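Local coordinates for Cd1 (PDB 7D39), which binds flavin mononucleotide and probably acts as an ene-reductase that starts the breakdown of flavones and flavonols in a gut bacterium, at residues 34-44 against 68-76; 164-172 against 200-211. All blocks are in the same frame, centred on the assembly; numbering follows the deposited sequence.

Contact 1: 34-44 against 68-76; sequences EFIQLQNLHIE and DDFDWLLDK
The CA atoms of His-42 and Asp-69 lie 5.4 Å apart, while strand 34-37 and helix 70-76 run nearly antiparallel, their axes at 156° and 11.2 Å apart at the closest. Two bonds tie the first pair together just ahead of the helix: His-42 N reaches Asp-69 OD2 at 2.8 Å, on the anti side of the carboxylate, and Asp-69 N returns a bond of 2.8 Å to His-42 O. Beside them the His-42 ring turns its edge to Asp-68, whose OD2 receives a weak bond from ND1, the ring and carboxylate planes standing 85° apart.

Further along, the packing is apolar. Leu-73 divides its branches: CD1 meets Ile-36 CD1 and Leu-41 CD2, whereas CD2 touches both Ile-43 CD1, at 3.9 Å, and Leu-38 CD2, at 4.0 Å. Trp-72, with CG anti to its backbone N (chi1 179°), carries the six-membered ring of its indole to Ile-36 CD1, 3.6 Å from CH2, and to Leu-41 CD1. Lys-76 lays CG over one face of that indole, and bends at chi2 and chi3 then turn the chain toward Glu-34 for a salt bridge of doubtful geometry, the carboxylate being crowded against the lysine. Strand 32-37 is an outermost strand of the five-stranded parallel sheet, and helix 70-79 packs on one side of it before leading into strand 82-88, as in the flavodoxin-like fold.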
loop_
_atom_site.group_PDB
_atom_site.type_symbol
_atom_site.label_atom_id
_atom_site.label_comp_id
_atom_site.label_asym_id
_atom_site.label_seq_id
_atom_site.Cartn_x
_atom_site.Cartn_y
_atom_site.Cartn_z
ATOM N N GLU A 34 12.799 -7.725 -13.705
ATOM C CA GLU A 34 13.439 -8.391 -12.590
ATOM C C GLU A 34 12.348 -8.975 -11.705
ATOM O O GLU A 34 11.246 -8.423 -11.601
ATOM C CB GLU A 34 14.326 -7.408 -11.813
ATOM C CG GLU A 34 15.062 -8.015 -10.622
ATOM C CD GLU A 34 16.004 -7.015 -9.947
ATOM O OE1 GLU A 34 15.956 -5.810 -10.286
ATOM O OE2 GLU A 34 16.792 -7.442 -9.075
ATOM N N PHE A 35 12.661 -10.091 -11.057
ATOM C CA PHE A 35 11.688 -10.821 -10.254
ATOM C C PHE A 35 12.252 -11.046 -8.863
ATOM O O PHE A 35 13.417 -11.427 -8.721
ATOM C CB PHE A 35 11.346 -12.154 -10.926
ATOM C CG PHE A 35 10.434 -13.030 -10.130
ATOM C CD1 PHE A 35 9.163 -12.608 -9.782
ATOM C CD2 PHE A 35 10.842 -14.295 -9.752
ATOM C CE1 PHE A 35 8.328 -13.434 -9.041
ATOM C CE2 PHE A 35 10.011 -15.120 -9.035
ATOM C CZ PHE A 35 8.756 -14.693 -8.677
ATOM N N ILE A 36 11.432 -10.804 -7.842
ATOM C CA ILE A 36 11.796 -11.077 -6.455
ATOM C C ILE A 36 10.735 -11.988 -5.842
ATOM O O ILE A 36 9.540 -11.667 -5.861
ATOM C CB ILE A 36 11.959 -9.789 -5.627
ATOM C CG1 ILE A 36 13.236 -9.059 -6.041
ATOM C CG2 ILE A 36 12.028 -10.108 -4.150
ATOM C CD1 ILE A 36 13.449 -7.730 -5.289
ATOM N N GLN A 37 11.174 -13.124 -5.309
ATOM C CA GLN A 37 10.315 -14.071 -4.610
ATOM C C GLN A 37 10.480 -13.829 -3.110
ATOM O O GLN A 37 11.574 -14.005 -2.574
ATOM C CB GLN A 37 10.699 -15.503 -4.994
ATOM C CG GLN A 37 9.521 -16.444 -5.260
ATOM C CD GLN A 37 8.706 -16.702 -4.021
ATOM O OE1 GLN A 37 9.249 -16.780 -2.918
ATOM N NE2 GLN A 37 7.395 -16.827 -4.186
ATOM N N LEU A 38 9.407 -13.409 -2.431
ATOM C CA LEU A 38 9.568 -12.959 -1.045
ATOM C C LEU A 38 9.912 -14.083 -0.071
ATOM O O LEU A 38 10.427 -13.790 1.015
ATOM C CB LEU A 38 8.309 -12.246 -0.552
ATOM C CG LEU A 38 7.957 -10.905 -1.212
ATOM C CD1 LEU A 38 6.662 -10.314 -0.647
ATOM C CD2 LEU A 38 9.117 -9.922 -1.069
ATOM N N GLN A 39 9.616 -15.343 -0.408
ATOM C CA GLN A 39 10.014 -16.440 0.460
ATOM C C GLN A 39 11.534 -16.563 0.584
ATOM O O GLN A 39 12.012 -17.194 1.525
ATOM C CB GLN A 39 9.451 -17.782 -0.032
ATOM C CG GLN A 39 7.922 -17.843 -0.231
ATOM C CD GLN A 39 7.139 -17.337 0.965
ATOM O OE1 GLN A 39 7.520 -17.563 2.102
ATOM N NE2 GLN A 39 6.041 -16.631 0.708
ATOM N N ASN A 40 12.305 -15.996 -0.346
ATOM C CA ASN A 40 13.759 -15.997 -0.227
ATOM C C ASN A 40 14.271 -14.943 0.739
ATOM O O ASN A 40 15.477 -14.890 0.980
ATOM C CB ASN A 40 14.429 -15.756 -1.588
ATOM C CG ASN A 40 14.194 -16.879 -2.554
ATOM O OD1 ASN A 40 14.079 -18.029 -2.154
ATOM N ND2 ASN A 40 14.114 -16.556 -3.837
ATOM N N LEU A 41 13.400 -14.097 1.271
ATOM C CA LEU A 41 13.801 -12.937 2.057
ATOM C C LEU A 41 13.437 -13.155 3.518
ATOM O O LEU A 41 12.476 -13.864 3.836
ATOM C CB LEU A 41 13.125 -11.660 1.539
ATOM C CG LEU A 41 13.787 -10.727 0.520
ATOM C CD1 LEU A 41 14.601 -11.455 -0.506
ATOM C CD2 LEU A 41 12.719 -9.861 -0.172
ATOM N N HIS A 42 14.230 -12.570 4.405
ATOM C CA HIS A 42 13.919 -12.569 5.827
ATOM C C HIS A 42 13.480 -11.160 6.187
ATOM O O HIS A 42 14.270 -10.212 6.105
ATOM C CB HIS A 42 15.104 -13.010 6.682
ATOM C CG HIS A 42 14.844 -12.870 8.149
ATOM N ND1 HIS A 42 15.566 -12.018 8.955
ATOM C CD2 HIS A 42 13.906 -13.438 8.944
ATOM C CE1 HIS A 42 15.101 -12.087 10.191
ATOM N NE2 HIS A 42 14.088 -12.935 10.208
ATOM N N ILE A 43 12.219 -11.026 6.577
ATOM C CA ILE A 43 11.641 -9.737 6.915
ATOM C C ILE A 43 10.925 -9.883 8.251
ATOM O O ILE A 43 9.998 -10.691 8.377
ATOM C CB ILE A 43 10.686 -9.243 5.813
ATOM C CG1 ILE A 43 11.472 -9.023 4.527
ATOM C CG2 ILE A 43 10.028 -7.951 6.203
ATOM C CD1 ILE A 43 10.613 -8.809 3.346
ATOM N N GLU A 44 11.365 -9.114 9.244
ATOM C CA GLU A 44 10.784 -9.133 10.583
ATOM C C GLU A 44 9.573 -8.216 10.662
ATOM O O GLU A 44 9.460 -7.240 9.913
ATOM C CB GLU A 44 11.807 -8.674 11.625
ATOM C CG GLU A 44 13.027 -9.555 11.760
ATOM C CD GLU A 44 12.801 -10.702 12.708
ATOM O OE1 GLU A 44 12.869 -11.869 12.268
ATOM O OE2 GLU A 44 12.544 -10.435 13.899
ATOM N N ASP A 68 14.719 -6.739 7.997
ATOM C CA ASP A 68 16.132 -7.230 7.925
ATOM C C ASP A 68 16.733 -7.358 6.515
ATOM O O ASP A 68 17.800 -6.826 6.247
ATOM C CB ASP A 68 16.267 -8.577 8.606
ATOM C CG ASP A 68 17.559 -8.692 9.390
ATOM O OD1 ASP A 68 18.083 -7.641 9.820
ATOM O OD2 ASP A 68 18.044 -9.829 9.579
ATOM N N ASP A 69 16.055 -8.091 5.632
ATOM C CA ASP A 69 16.186 -7.896 4.189
ATOM C C ASP A 69 15.279 -6.789 3.670
ATOM O O ASP A 69 15.227 -6.561 2.458
ATOM C CB ASP A 69 15.849 -9.180 3.432
ATOM C CG ASP A 69 16.941 -10.227 3.535
ATOM O OD1 ASP A 69 18.124 -9.835 3.600
ATOM O OD2 ASP A 69 16.606 -11.437 3.548
ATOM N N PHE A 70 14.551 -6.110 4.554
ATOM C CA PHE A 70 13.633 -5.077 4.098
ATOM C C PHE A 70 14.380 -3.956 3.382
ATOM O O PHE A 70 13.969 -3.517 2.303
ATOM C CB PHE A 70 12.817 -4.539 5.275
ATOM C CG PHE A 70 11.779 -3.548 4.871
ATOM C CD1 PHE A 70 10.586 -3.970 4.330
ATOM C CD2 PHE A 70 12.019 -2.186 4.990
ATOM C CE1 PHE A 70 9.622 -3.054 3.923
ATOM C CE2 PHE A 70 11.070 -1.264 4.596
ATOM C CZ PHE A 70 9.863 -1.699 4.064
ATOM N N ASP A 71 15.485 -3.477 3.964
ATOM C CA ASP A 71 16.227 -2.399 3.321
ATOM C C ASP A 71 16.662 -2.802 1.920
ATOM O O ASP A 71 16.544 -2.014 0.977
ATOM C CB ASP A 71 17.437 -1.993 4.169
ATOM C CG ASP A 71 17.047 -1.169 5.388
ATOM O OD1 ASP A 71 15.940 -0.594 5.396
ATOM O OD2 ASP A 71 17.850 -1.086 6.335
ATOM N N TRP A 72 17.162 -4.027 1.762
ATOM C CA TRP A 72 17.478 -4.526 0.427
ATOM C C TRP A 72 16.252 -4.479 -0.479
ATOM O O TRP A 72 16.304 -3.942 -1.592
ATOM C CB TRP A 72 18.030 -5.943 0.529
ATOM C CG TRP A 72 18.375 -6.573 -0.784
ATOM C CD1 TRP A 72 19.576 -6.506 -1.447
ATOM C CD2 TRP A 72 17.515 -7.379 -1.596
ATOM N NE1 TRP A 72 19.506 -7.217 -2.621
ATOM C CE2 TRP A 72 18.258 -7.768 -2.738
ATOM C CE3 TRP A 72 16.194 -7.812 -1.471
ATOM C CZ2 TRP A 72 17.719 -8.561 -3.744
ATOM C CZ3 TRP A 72 15.654 -8.602 -2.487
ATOM C CH2 TRP A 72 16.422 -8.973 -3.599
ATOM N N LEU A 73 15.133 -5.033 -0.014
ATOM C CA LEU A 73 13.913 -5.008 -0.820
ATOM C C LEU A 73 13.544 -3.581 -1.214
ATOM O O LEU A 73 13.222 -3.301 -2.374
ATOM C CB LEU A 73 12.761 -5.661 -0.045
ATOM C CG LEU A 73 11.371 -5.728 -0.691
ATOM C CD1 LEU A 73 11.434 -6.439 -2.028
ATOM C CD2 LEU A 73 10.355 -6.405 0.243
ATOM N N LEU A 74 13.595 -2.665 -0.253
ATOM C CA LEU A 74 13.227 -1.285 -0.524
ATOM C C LEU A 74 14.133 -0.662 -1.578
ATOM O O LEU A 74 13.651 0.021 -2.491
ATOM C CB LEU A 74 13.265 -0.485 0.782
ATOM C CG LEU A 74 12.432 0.778 0.737
ATOM C CD1 LEU A 74 11.046 0.375 0.326
ATOM C CD2 LEU A 74 12.420 1.463 2.092
ATOM N N ASP A 75 15.450 -0.876 -1.468
ATOM C CA ASP A 75 16.357 -0.369 -2.494
ATOM C C ASP A 75 15.941 -0.862 -3.872
ATOM O O ASP A 75 15.968 -0.101 -4.844
ATOM C CB ASP A 75 17.808 -0.783 -2.217
ATOM C CG ASP A 75 18.394 -0.127 -0.986
ATOM O OD1 ASP A 75 18.253 1.104 -0.813
ATOM O OD2 ASP A 75 19.018 -0.850 -0.180
ATOM N N LYS A 76 15.561 -2.136 -3.978
ATOM C CA LYS A 76 15.165 -2.669 -5.280
ATOM C C LYS A 76 13.913 -1.975 -5.786
ATOM O O LYS A 76 13.821 -1.626 -6.967
ATOM C CB LYS A 76 14.926 -4.180 -5.208
ATOM C CG LYS A 76 16.099 -5.033 -4.721
ATOM C CD LYS A 76 17.311 -4.955 -5.634
ATOM C CE LYS A 76 16.994 -5.431 -7.021
ATOM N NZ LYS A 76 18.248 -5.638 -7.796
HETATM O O HOH W 1 15.197 -2.714 -9.238
#

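Contact 2: 164-172 against 200-211; sequences PMWKVIDNE and AAKDIEHAQYQG
Lys-167 sends its ammonium group to a backbone carbonyl: NZ bonds Ile-204 O at 2.9 Å, almost in line with the C=O bond. Lys-167 lies at the start of strand 167-174, an outer strand of the parallel flavodoxin-like sheet, and the chain leaving helix 184-202 turns and runs along the strand in the same direction. The lysine is extended through chi2, which carries CD to 3.5 Å from Ala-207 O; the bend at chi3 (-77°) then turns CE and NZ toward Ile-204.

Ile-169 fills the middle. Its CD1 packs on Ala-200 CB at 3.6 Å and on Ala-207 CB, joining the last turn of the helix to the loop beyond it, while CG2 lies alongside Gln-210 CG. The backbone of the same residue holds the loop, Gln-210 N meeting Ile-169 O in the carbonyl plane at 2.8 Å. Asp-170 OD1 shares a water with Gln-210 O, and its OD2 bonds Asn-196 of the helix.

Tyr-209 brings its ring edge up to Val-168 O, with CD2 at 3.5 Å. Its hydroxyl bonds Asp-212 O and its ring stacks with His-220; on one face, Gly-211 N sits 3.4 Å above the plane, over the ring centre.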
loop_
_atom_site.group_PDB
_atom_site.type_symbol
_atom_site.label_atom_id
_atom_site.label_comp_id
_atom_site.label_asym_id
_atom_site.label_seq_id
_atom_site.Cartn_x
_atom_site.Cartn_y
_atom_site.Cartn_z
ATOM N N PRO A 164 3.615 6.199 0.070
ATOM C CA PRO A 164 4.419 7.052 -0.818
ATOM C C PRO A 164 3.637 7.690 -1.953
ATOM O O PRO A 164 4.244 8.367 -2.789
ATOM C CB PRO A 164 5.455 6.074 -1.379
ATOM C CG PRO A 164 4.698 4.771 -1.426
ATOM C CD PRO A 164 3.843 4.769 -0.183
HETATM N N MSE A 165 2.324 7.502 -2.003
HETATM C CA MSE A 165 1.492 8.027 -3.082
HETATM C C MSE A 165 1.950 7.584 -4.468
HETATM O O MSE A 165 1.891 8.350 -5.424
HETATM C CB MSE A 165 1.441 9.549 -3.015
HETATM C CG MSE A 165 0.592 10.062 -1.878
HETATM SE SE MSE A 165 0.716 12.010 -1.678
HETATM C CE MSE A 165 -0.118 12.562 -3.349
ATOM N N TRP A 166 2.418 6.348 -4.579
ATOM C CA TRP A 166 2.669 5.779 -5.894
ATOM C C TRP A 166 1.368 5.661 -6.676
ATOM O O TRP A 166 0.295 5.426 -6.112
ATOM C CB TRP A 166 3.320 4.406 -5.758
ATOM C CG TRP A 166 4.711 4.466 -5.267
ATOM C CD1 TRP A 166 5.513 5.558 -5.238
ATOM C CD2 TRP A 166 5.474 3.388 -4.732
ATOM N NE1 TRP A 166 6.733 5.230 -4.735
ATOM C CE2 TRP A 166 6.737 3.901 -4.405
ATOM C CE3 TRP A 166 5.218 2.035 -4.507
ATOM C CZ2 TRP A 166 7.744 3.115 -3.855
ATOM C CZ3 TRP A 166 6.218 1.252 -3.964
ATOM C CH2 TRP A 166 7.469 1.796 -3.643
ATOM N N LYS A 167 1.463 5.809 -7.993
ATOM C CA LYS A 167 0.266 5.810 -8.826
ATOM C C LYS A 167 -0.119 4.372 -9.175
ATOM O O LYS A 167 0.625 3.669 -9.864
ATOM C CB LYS A 167 0.490 6.649 -10.079
ATOM C CG LYS A 167 -0.654 6.560 -11.081
ATOM C CD LYS A 167 -0.366 7.386 -12.319
ATOM C CE LYS A 167 -0.584 8.877 -12.079
ATOM N NZ LYS A 167 0.503 9.704 -12.689
ATOM N N VAL A 168 -1.283 3.939 -8.698
ATOM C CA VAL A 168 -1.779 2.595 -8.971
ATOM C C VAL A 168 -2.284 2.515 -10.405
ATOM O O VAL A 168 -3.072 3.352 -10.848
ATOM C CB VAL A 168 -2.888 2.227 -7.972
ATOM C CG1 VAL A 168 -3.436 0.815 -8.229
ATOM C CG2 VAL A 168 -2.374 2.317 -6.555
ATOM N N ILE A 169 -1.858 1.487 -11.138
ATOM C CA ILE A 169 -2.365 1.342 -12.497
ATOM C C ILE A 169 -3.460 0.281 -12.548
ATOM O O ILE A 169 -4.582 0.553 -13.000
ATOM C CB ILE A 169 -1.227 1.049 -13.486
ATOM C CG1 ILE A 169 -0.129 2.109 -13.350
ATOM C CG2 ILE A 169 -1.760 0.983 -14.922
ATOM C CD1 ILE A 169 -0.561 3.526 -13.739
ATOM N N ASP A 170 -3.155 -0.921 -12.075
ATOM C CA ASP A 170 -4.150 -1.967 -11.919
ATOM C C ASP A 170 -4.164 -2.462 -10.478
ATOM O O ASP A 170 -3.169 -2.352 -9.763
ATOM C CB ASP A 170 -3.888 -3.134 -12.882
ATOM C CG ASP A 170 -4.419 -2.847 -14.279
ATOM O OD1 ASP A 170 -5.657 -2.739 -14.409
ATOM O OD2 ASP A 170 -3.602 -2.714 -15.221
ATOM N N ASN A 171 -5.318 -3.003 -10.049
ATOM C CA ASN A 171 -5.483 -3.527 -8.695
ATOM C C ASN A 171 -6.535 -4.641 -8.778
ATOM O O ASN A 171 -7.707 -4.483 -8.445
ATOM C CB ASN A 171 -5.877 -2.426 -7.711
ATOM C CG ASN A 171 -5.854 -2.900 -6.307
ATOM O OD1 ASN A 171 -5.666 -4.084 -6.060
ATOM N ND2 ASN A 171 -6.048 -1.989 -5.362
ATOM N N GLU A 172 -6.098 -5.811 -9.232
ATOM C CA GLU A 172 -6.985 -6.862 -9.714
ATOM C C GLU A 172 -7.081 -7.999 -8.698
ATOM O O GLU A 172 -6.090 -8.355 -8.057
ATOM C CB GLU A 172 -6.489 -7.396 -11.065
ATOM C CG GLU A 172 -7.422 -8.362 -11.781
ATOM C CD GLU A 172 -8.647 -7.681 -12.318
ATOM O OE1 GLU A 172 -9.549 -7.331 -11.517
ATOM O OE2 GLU A 172 -8.699 -7.483 -13.544
ATOM N N ALA A 200 2.702 2.559 -18.573
ATOM C CA ALA A 200 2.603 3.612 -17.570
ATOM C C ALA A 200 3.972 4.142 -17.191
ATOM O O ALA A 200 4.157 5.349 -17.047
ATOM C CB ALA A 200 1.884 3.082 -16.329
ATOM N N ALA A 201 4.942 3.246 -17.002
ATOM C CA ALA A 201 6.270 3.651 -16.568
ATOM C C ALA A 201 7.027 4.400 -17.652
ATOM O O ALA A 201 7.975 5.128 -17.338
ATOM C CB ALA A 201 7.065 2.432 -16.123
ATOM N N LYS A 202 6.638 4.234 -18.917
ATOM C CA LYS A 202 7.222 5.045 -19.980
ATOM C C LYS A 202 7.021 6.528 -19.701
ATOM O O LYS A 202 7.965 7.320 -19.772
ATOM C CB LYS A 202 6.609 4.679 -21.333
ATOM C CG LYS A 202 7.155 3.422 -22.011
ATOM C CD LYS A 202 6.679 3.375 -23.476
ATOM C CE LYS A 202 6.380 1.956 -23.976
ATOM N NZ LYS A 202 7.539 1.265 -24.618
ATOM N N ASP A 203 5.785 6.922 -19.384
ATOM C CA ASP A 203 5.421 8.312 -19.102
ATOM C C ASP A 203 4.631 8.322 -17.793
ATOM O O ASP A 203 3.400 8.310 -17.796
ATOM C CB ASP A 203 4.615 8.901 -20.266
ATOM C CG ASP A 203 4.260 10.366 -20.058
ATOM O OD1 ASP A 203 3.946 11.038 -21.060
ATOM O OD2 ASP A 203 4.288 10.849 -18.905
ATOM N N ILE A 204 5.343 8.342 -16.665
ATOM C CA ILE A 204 4.663 8.279 -15.374
ATOM C C ILE A 204 3.715 9.456 -15.202
ATOM O O ILE A 204 2.668 9.330 -14.559
ATOM C CB ILE A 204 5.693 8.207 -14.231
ATOM C CG1 ILE A 204 6.477 6.899 -14.300
ATOM C CG2 ILE A 204 5.009 8.326 -12.880
ATOM C CD1 ILE A 204 7.572 6.802 -13.266
ATOM N N GLU A 205 4.048 10.608 -15.780
ATOM C CA GLU A 205 3.216 11.792 -15.597
ATOM C C GLU A 205 1.837 11.602 -16.213
ATOM O O GLU A 205 0.822 11.948 -15.599
ATOM C CB GLU A 205 3.910 13.010 -16.202
ATOM C CG GLU A 205 3.810 14.258 -15.351
ATOM C CD GLU A 205 5.001 15.171 -15.540
ATOM O OE1 GLU A 205 5.430 15.348 -16.701
ATOM O OE2 GLU A 205 5.519 15.692 -14.526
ATOM N N HIS A 206 1.779 11.056 -17.422
ATOM C CA HIS A 206 0.519 10.864 -18.122
ATOM C C HIS A 206 -0.041 9.456 -17.961
ATOM O O HIS A 206 -1.042 9.120 -18.603
ATOM C CB HIS A 206 0.702 11.221 -19.596
ATOM C CG HIS A 206 1.281 12.587 -19.794
ATOM N ND1 HIS A 206 2.613 12.798 -20.074
ATOM C CD2 HIS A 206 0.721 13.815 -19.683
ATOM C CE1 HIS A 206 2.843 14.096 -20.158
ATOM N NE2 HIS A 206 1.712 14.735 -19.924
ATOM N N ALA A 207 0.567 8.632 -17.107
ATOM C CA ALA A 207 0.011 7.317 -16.825
ATOM C C ALA A 207 -1.353 7.471 -16.174
ATOM O O ALA A 207 -1.587 8.401 -15.395
ATOM C CB ALA A 207 0.949 6.514 -15.919
ATOM N N GLN A 208 -2.260 6.560 -16.506
ATOM C CA GLN A 208 -3.637 6.627 -16.047
ATOM C C GLN A 208 -4.073 5.300 -15.441
ATOM O O GLN A 208 -3.682 4.229 -15.909
ATOM C CB GLN A 208 -4.573 7.002 -17.195
ATOM C CG GLN A 208 -5.135 8.411 -17.105
ATOM C CD GLN A 208 -5.908 8.790 -18.352
ATOM O OE1 GLN A 208 -5.641 8.270 -19.439
ATOM N NE2 GLN A 208 -6.879 9.685 -18.204
ATOM N N TYR A 209 -4.893 5.396 -14.401
ATOM C CA TYR A 209 -5.488 4.238 -13.752
ATOM C C TYR A 209 -6.300 3.419 -14.749
ATOM O O TYR A 209 -7.050 3.969 -15.555
ATOM C CB TYR A 209 -6.367 4.726 -12.606
ATOM C CG TYR A 209 -7.144 3.679 -11.861
ATOM C CD1 TYR A 209 -8.528 3.676 -11.890
ATOM C CD2 TYR A 209 -6.506 2.724 -11.090
ATOM C CE1 TYR A 209 -9.261 2.734 -11.186
ATOM C CE2 TYR A 209 -7.230 1.767 -10.390
ATOM C CZ TYR A 209 -8.603 1.783 -10.439
ATOM O OH TYR A 209 -9.320 0.849 -9.736
ATOM N N GLN A 210 -6.143 2.099 -14.696
ATOM C CA GLN A 210 -6.793 1.191 -15.626
ATOM C C GLN A 210 -7.805 0.283 -14.956
ATOM O O GLN A 210 -8.406 -0.556 -15.631
ATOM C CB GLN A 210 -5.743 0.331 -16.328
ATOM C CG GLN A 210 -4.788 1.127 -17.153
ATOM C CD GLN A 210 -5.497 1.807 -18.301
ATOM O OE1 GLN A 210 -6.360 1.215 -18.949
ATOM N NE2 GLN A 210 -5.159 3.064 -18.540
ATOM N N GLY A 211 -8.009 0.423 -13.653
ATOM C CA GLY A 211 -8.698 -0.582 -12.881
ATOM C C GLY A 211 -10.185 -0.340 -12.788
ATOM O O GLY A 211 -10.766 0.480 -13.493
HETATM O O HOH W 2 -6.734 -2.935 -16.926
#

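Overall arrangement
Contact 1 and contact 2 sit at the two outermost strands of one five-stranded parallel sheet, whose order is 32-37, 2-7, 82-88, 138-144, 167-174. Their centres are 23 Å apart and their nearest atoms about 6 Å apart, without touching. Both segments of contact 1 precede those of contact 2 in the chain. The former joins strand 32-37, across a gap in which residues 48-67 are not modelled, to helix 70-79, which leads into strand 82-88; the latter joins strand 167-174 to the end of helix 184-202 and the chain leading on toward the antiparallel sheet. Together they finish both margins of the domain that holds FMN, which lies about 10 Å from the Leu-38 side chain.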